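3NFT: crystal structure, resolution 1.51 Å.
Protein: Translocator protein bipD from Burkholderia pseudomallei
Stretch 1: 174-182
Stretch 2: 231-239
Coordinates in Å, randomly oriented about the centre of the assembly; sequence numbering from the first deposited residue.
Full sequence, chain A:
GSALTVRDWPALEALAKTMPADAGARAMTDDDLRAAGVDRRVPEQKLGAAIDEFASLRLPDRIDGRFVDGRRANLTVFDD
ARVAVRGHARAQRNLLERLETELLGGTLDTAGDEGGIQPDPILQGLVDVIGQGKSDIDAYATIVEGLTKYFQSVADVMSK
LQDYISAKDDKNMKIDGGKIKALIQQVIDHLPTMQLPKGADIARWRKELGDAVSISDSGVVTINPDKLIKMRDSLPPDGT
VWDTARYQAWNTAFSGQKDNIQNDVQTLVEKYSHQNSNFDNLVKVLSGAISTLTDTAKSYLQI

Stretch 1, residues 174-182: KIDGGKIKA
Stretch 2, residues 231-239: MRDSLPPDG

The start of the helix in 174-182 is served by a carboxylate from the other stretch: Asp-176 occupies the N-cap position but makes no capping bond with its own side chain, and Asp-238 OD2 instead accepts a hydrogen bond from Lys-179 N (2.9 Å). Asp-238 OD2 also lies 2.8 Å from Gly-178 N, so it sits over the first turn, where free amide groups favour a negative charge. Asp-238 reaches this site with chi1 -71° (m) and chi2 163°, from a backbone at phi/psi -53/149. Asp-176 (phi/psi -88/79, chi1 -85°, chi2 159°) is turned to a different task, Asp-176 OD2 accepting a hydrogen bond from Gly-239 N at 2.8 Å. The two aspartates thus each receive a backbone amide from the opposite stretch, although Asp-176 OD2 and Asp-238 OD2 are only 4.1 Å apart.

The backbones run antiparallel in register, with CA-CA distances of 3.9 Å for Asp-176 and Asp-238, 4.6 Å for Gly-177 and Pro-237, and 5.3 Å for Lys-181 and Arg-232. Stretch 1 leaves a strand at Lys-174 and Ile-175, passes through Asp-176, and is helical from Gly-177 onward, with phi near -65° and psi near -40° after the first residue. Stretch 2 enters as a helix and becomes extended from Leu-235 to Asp-238, with psi between 143° and 178°; Gly-239 then turns to phi/psi 77/9, a positive phi that favours glycine.

The approach of Pro-236 O to Gly-177 leaves no room for a side chain there. Gly-177 CA lies 3.0 Å from Pro-236 O in a CA-H...O contact, and a CB on Gly-177 would fall 1.8 Å from Pro-236 O, a clash. At Gly-178 a CB would be a tight 3.0 Å from Asp-238 OD2. A weak hydrogen bond from Gly-177 N to Pro-237 O (3.4 Å) adds to the junction. The prolines have no amide hydrogen to donate, but their carbonyls both face Gly-177.

Next to the polar junction lies an apolar cluster around buried Leu-235, which points toward stretch 1 with chi1 -74° (m) and chi2 155° (t). Leu-235 CD1 packs 3.4 Å from Ile-180 CG2, while Leu-235 CD2 is 3.9 Å from Ile-175 CD1. Ile-175 (chi1 t, chi2 t) also places Ile-175 CG2 3.5 Å from Pro-236 CG. Ile-180 is m, t. These branched and cyclic side chains fill the space with no polar group to satisfy.

Lys-181 extends the contact toward Arg-232. Its m, t, t, t chain extends along stretch 2, with Lys-181 CG 3.8 Å from Arg-232 O and Lys-181 CE 3.3 Å from Leu-235 O. The long methylene chain provides cover while its charged end stays solvated: a water accepts from Lys-181 NZ (2.8 Å) and donates to Leu-235 O (2.8 Å). Altogether the two stretches bury 610 Å².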

ATOM      1  N   LYS A 174     -41.286  42.915 -18.930  1.00 13.78           N
ATOM      2  CA  LYS A 174     -41.870  41.828 -19.692  1.00 13.62           C
ATOM      3  C   LYS A 174     -40.930  40.650 -19.621  1.00 12.25           C
ATOM      4  O   LYS A 174     -39.714  40.778 -19.845  1.00 12.97           O
ATOM      5  CB  LYS A 174     -42.129  42.232 -21.138  1.00 13.37           C
ATOM      6  CG  LYS A 174     -42.684  41.136 -22.022  1.00 17.34           C
ATOM      7  CD  LYS A 174     -42.820  41.602 -23.470  1.00 22.22           C
ATOM      8  CE  LYS A 174     -43.290  40.495 -24.398  1.00 26.39           C
ATOM      9  NZ  LYS A 174     -43.580  41.014 -25.780  1.00 28.02           N
ATOM     10  N   ILE A 175     -41.485  39.472 -19.336  1.00 11.97           N
ATOM     11  CA  ILE A 175     -40.721  38.259 -19.275  1.00 12.29           C
ATOM     12  C   ILE A 175     -41.369  37.170 -20.115  1.00 11.87           C
ATOM     13  O   ILE A 175     -42.531  36.775 -19.882  1.00 12.52           O
ATOM     14  CB  ILE A 175     -40.464  37.803 -17.792  1.00 13.75           C
ATOM     15  CG1 ILE A 175     -39.646  36.528 -17.728  1.00 14.09           C
ATOM     16  CG2 ILE A 175     -41.738  37.696 -17.007  1.00 15.31           C
ATOM     17  CD1 ILE A 175     -38.917  36.349 -16.385  1.00 16.63           C
ATOM     18  N   ASP A 176     -40.636  36.711 -21.130  1.00 10.91           N
ATOM     19  CA  ASP A 176     -41.113  35.623 -21.964  1.00 11.27           C
ATOM     20  C   ASP A 176     -40.687  34.329 -21.313  1.00 10.79           C
ATOM     21  O   ASP A 176     -39.719  33.679 -21.703  1.00 11.03           O
ATOM     22  CB  ASP A 176     -40.633  35.735 -23.408  1.00 11.83           C
ATOM     23  CG  ASP A 176     -41.506  36.626 -24.262  1.00 14.06           C
ATOM     24  OD1 ASP A 176     -40.982  37.099 -25.304  1.00 17.13           O
ATOM     25  OD2 ASP A 176     -42.723  36.835 -23.948  1.00 15.06           O
ATOM     26  N   GLY A 177     -41.455  33.953 -20.287  1.00 10.20           N
ATOM     27  CA  GLY A 177     -41.049  32.872 -19.435  1.00 10.25           C
ATOM     28  C   GLY A 177     -41.121  31.484 -20.024  1.00 10.14           C
ATOM     29  O   GLY A 177     -40.392  30.591 -19.604  1.00 11.28           O
ATOM     30  N   GLY A 178     -42.040  31.279 -20.972  1.00 11.20           N
ATOM     31  CA  GLY A 178     -42.070  29.991 -21.683  1.00 11.99           C
ATOM     32  C   GLY A 178     -40.804  29.702 -22.472  1.00 12.54           C
ATOM     33  O   GLY A 178     -40.285  28.589 -22.445  1.00 13.06           O
ATOM     34  N   LYS A 179     -40.278  30.729 -23.131  1.00 12.35           N
ATOM     35  CA  LYS A 179     -39.045  30.590 -23.874  1.00 13.03           C
ATOM     36  C   LYS A 179     -37.918  30.246 -22.898  1.00 12.44           C
ATOM     37  O   LYS A 179     -37.048  29.418 -23.195  1.00 12.73           O
ATOM     38  CB  LYS A 179     -38.715  31.879 -24.616  1.00 13.98           C
ATOM     39  CG  LYS A 179     -39.735  32.260 -25.687  1.00 17.55           C
ATOM     40  CD  LYS A 179     -39.835  31.208 -26.743  1.00 22.78           C
ATOM     41  CE  LYS A 179     -40.832  31.604 -27.804  1.00 27.74           C
ATOM     42  NZ  LYS A 179     -40.703  33.046 -28.130  1.00 31.71           N
ATOM     43  N   ILE A 180     -37.956  30.886 -21.724  1.00 10.60           N
ATOM     44  CA  ILE A 180     -36.917  30.649 -20.718  1.00 10.11           C
ATOM     45  C   ILE A 180     -37.015  29.229 -20.157  1.00 10.48           C
ATOM     46  O   ILE A 180     -36.010  28.557 -19.982  1.00 12.04           O
ATOM     47  CB  ILE A 180     -36.956  31.691 -19.596  1.00 10.40           C
ATOM     48  CG1 ILE A 180     -36.727  33.090 -20.178  1.00 10.42           C
ATOM     49  CG2 ILE A 180     -35.903  31.405 -18.528  1.00  9.98           C
ATOM     50  CD1 ILE A 180     -36.869  34.237 -19.219  1.00 10.69           C
ATOM     51  N   LYS A 181     -38.243  28.732 -19.957  1.00 10.90           N
ATOM     52  CA  LYS A 181     -38.413  27.358 -19.488  1.00 10.62           C
ATOM     53  C   LYS A 181     -37.785  26.374 -20.444  1.00 11.60           C
ATOM     54  O   LYS A 181     -37.148  25.416 -20.016  1.00 11.98           O
ATOM     55  CB  LYS A 181     -39.894  27.035 -19.346  1.00 10.87           C
ATOM     56  CG  LYS A 181     -40.589  27.716 -18.220  1.00 10.70           C
ATOM     57  CD  LYS A 181     -42.108  27.494 -18.298  1.00 13.45           C
ATOM     58  CE  LYS A 181     -42.890  28.485 -17.480  1.00 15.09           C
ATOM     59  NZ  LYS A 181     -44.364  28.189 -17.541  1.00 17.70           N
ATOM     60  N   ALA A 182     -37.954  26.614 -21.745  1.00 12.75           N
ATOM     61  CA  ALA A 182     -37.407  25.736 -22.759  1.00 13.14           C
ATOM     62  C   ALA A 182     -35.866  25.730 -22.727  1.00 12.72           C
ATOM     63  O   ALA A 182     -35.224  24.675 -22.898  1.00 14.20           O
ATOM     64  CB  ALA A 182     -37.941  26.116 -24.181  1.00 14.28           C
ATOM     65  N   MET A 231     -35.754  26.572 -10.633  1.00 11.83           N
ATOM     66  CA  MET A 231     -35.645  27.746 -11.509  1.00 11.04           C
ATOM     67  C   MET A 231     -36.686  27.698 -12.637  1.00 11.32           C
ATOM     68  O   MET A 231     -37.419  28.648 -12.870  1.00 12.00           O
ATOM     69  CB  MET A 231     -34.238  27.812 -12.099  1.00 12.28           C
ATOM     70  CG  MET A 231     -33.156  28.253 -11.151  1.00 14.22           C
ATOM     71  SD  MET A 231     -31.569  28.082 -12.005  1.00 21.21           S
ATOM     72  CE  MET A 231     -30.623  29.384 -11.297  1.00 21.40           C
ATOM     73  N   ARG A 232     -36.759  26.555 -13.299  1.00 11.37           N
ATOM     74  CA  ARG A 232     -37.754  26.366 -14.365  1.00 11.94           C
ATOM     75  C   ARG A 232     -39.186  26.604 -13.867  1.00 12.89           C
ATOM     76  O   ARG A 232     -39.985  27.327 -14.497  1.00 13.17           O
ATOM     77  CB  ARG A 232     -37.648  24.958 -14.964  1.00 12.46           C
ATOM     78  CG  ARG A 232     -38.418  24.753 -16.247  1.00 13.52           C
ATOM     79  CD  ARG A 232     -38.574  23.251 -16.547  1.00 17.68           C
ATOM     80  NE  ARG A 232     -39.295  22.612 -15.444  1.00 22.61           N
ATOM     81  CZ  ARG A 232     -39.195  21.333 -15.077  1.00 24.50           C
ATOM     82  NH1 ARG A 232     -38.386  20.492 -15.716  1.00 23.42           N
ATOM     83  NH2 ARG A 232     -39.885  20.910 -14.023  1.00 24.19           N
ATOM     84  N   ASP A 233     -39.524  25.983 -12.742  1.00 15.75           N
ATOM     85  CA  ASP A 233     -40.891  26.074 -12.210  1.00 16.19           C
ATOM     86  C   ASP A 233     -41.256  27.441 -11.640  1.00 16.21           C
ATOM     87  O   ASP A 233     -42.442  27.726 -11.425  1.00 18.38           O
ATOM     88  CB  ASP A 233     -41.109  25.035 -11.120  1.00 17.54           C
ATOM     89  CG  ASP A 233     -41.099  23.627 -11.635  1.00 18.93           C
ATOM     90  OD1 ASP A 233     -41.006  22.734 -10.763  1.00 22.20           O
ATOM     91  OD2 ASP A 233     -41.176  23.386 -12.875  1.00 21.50           O
ATOM     92  N   SER A 234     -40.265  28.313 -11.442  1.00 14.26           N
ATOM     93  CA  SER A 234     -40.529  29.664 -10.958  1.00 13.78           C
ATOM     94  C   SER A 234     -41.090  30.596 -12.029  1.00 13.43           C
ATOM     95  O   SER A 234     -41.590  31.671 -11.711  1.00 14.79           O
ATOM     96  CB  SER A 234     -39.261  30.298 -10.361  1.00 13.45           C
ATOM     97  OG  SER A 234     -38.330  30.660 -11.381  1.00 13.61           O
ATOM     98  N   LEU A 235     -40.933  30.218 -13.294  1.00 13.40           N
ATOM     99  CA  LEU A 235     -41.164  31.137 -14.404  1.00 12.59           C
ATOM    100  C   LEU A 235     -42.639  31.250 -14.764  1.00 12.11           C
ATOM    101  O   LEU A 235     -43.383  30.249 -14.728  1.00 13.64           O
ATOM    102  CB  LEU A 235     -40.401  30.687 -15.625  1.00 13.08           C
ATOM    103  CG  LEU A 235     -38.900  30.943 -15.506  1.00 13.89           C
ATOM    104  CD1 LEU A 235     -38.142  29.978 -16.379  1.00 16.46           C
ATOM    105  CD2 LEU A 235     -38.612  32.454 -15.817  1.00 16.24           C
ATOM    106  N   PRO A 236     -43.072  32.457 -15.138  1.00 11.93           N
ATOM    107  CA  PRO A 236     -44.401  32.667 -15.709  1.00 11.87           C
ATOM    108  C   PRO A 236     -44.368  32.294 -17.182  1.00 12.06           C
ATOM    109  O   PRO A 236     -43.309  31.955 -17.722  1.00 12.50           O
ATOM    110  CB  PRO A 236     -44.594  34.166 -15.530  1.00 11.86           C
ATOM    111  CG  PRO A 236     -43.221  34.699 -15.844  1.00 11.39           C
ATOM    112  CD  PRO A 236     -42.270  33.697 -15.214  1.00 11.61           C
ATOM    113  N   PRO A 237     -45.516  32.380 -17.857  1.00 12.29           N
ATOM    114  CA  PRO A 237     -45.572  32.063 -19.293  1.00 11.59           C
ATOM    115  C   PRO A 237     -45.081  33.198 -20.190  1.00 11.92           C
ATOM    116  O   PRO A 237     -44.771  34.273 -19.671  1.00 12.80           O
ATOM    117  CB  PRO A 237     -47.066  31.779 -19.521  1.00 12.22           C
ATOM    118  CG  PRO A 237     -47.680  32.577 -18.533  1.00 14.12           C
ATOM    119  CD  PRO A 237     -46.854  32.563 -17.291  1.00 13.24           C
ATOM    120  N   ASP A 238     -44.949  32.949 -21.484  1.00 11.70           N
ATOM    121  CA  ASP A 238     -44.637  34.041 -22.416  1.00 12.22           C
ATOM    122  C   ASP A 238     -45.605  35.222 -22.297  1.00 12.77           C
ATOM    123  O   ASP A 238     -46.785  35.079 -21.927  1.00 14.62           O
ATOM    124  CB  ASP A 238     -44.569  33.558 -23.861  1.00 13.45           C
ATOM    125  CG  ASP A 238     -43.374  32.705 -24.151  1.00 13.66           C
ATOM    126  OD1 ASP A 238     -43.382  31.994 -25.204  1.00 17.00           O
ATOM    127  OD2 ASP A 238     -42.398  32.752 -23.368  1.00 13.29           O
ATOM    128  N   GLY A 239     -45.082  36.420 -22.578  1.00 12.54           N
ATOM    129  CA  GLY A 239     -45.866  37.613 -22.584  1.00 13.11           C
ATOM    130  C   GLY A 239     -46.221  38.217 -21.246  1.00 13.12           C
ATOM    131  O   GLY A 239     -47.042  39.151 -21.172  1.00 15.63           O
TER
HETATM  132  O   HOH W   1     -45.892  29.653 -15.781  1.00 23.32           O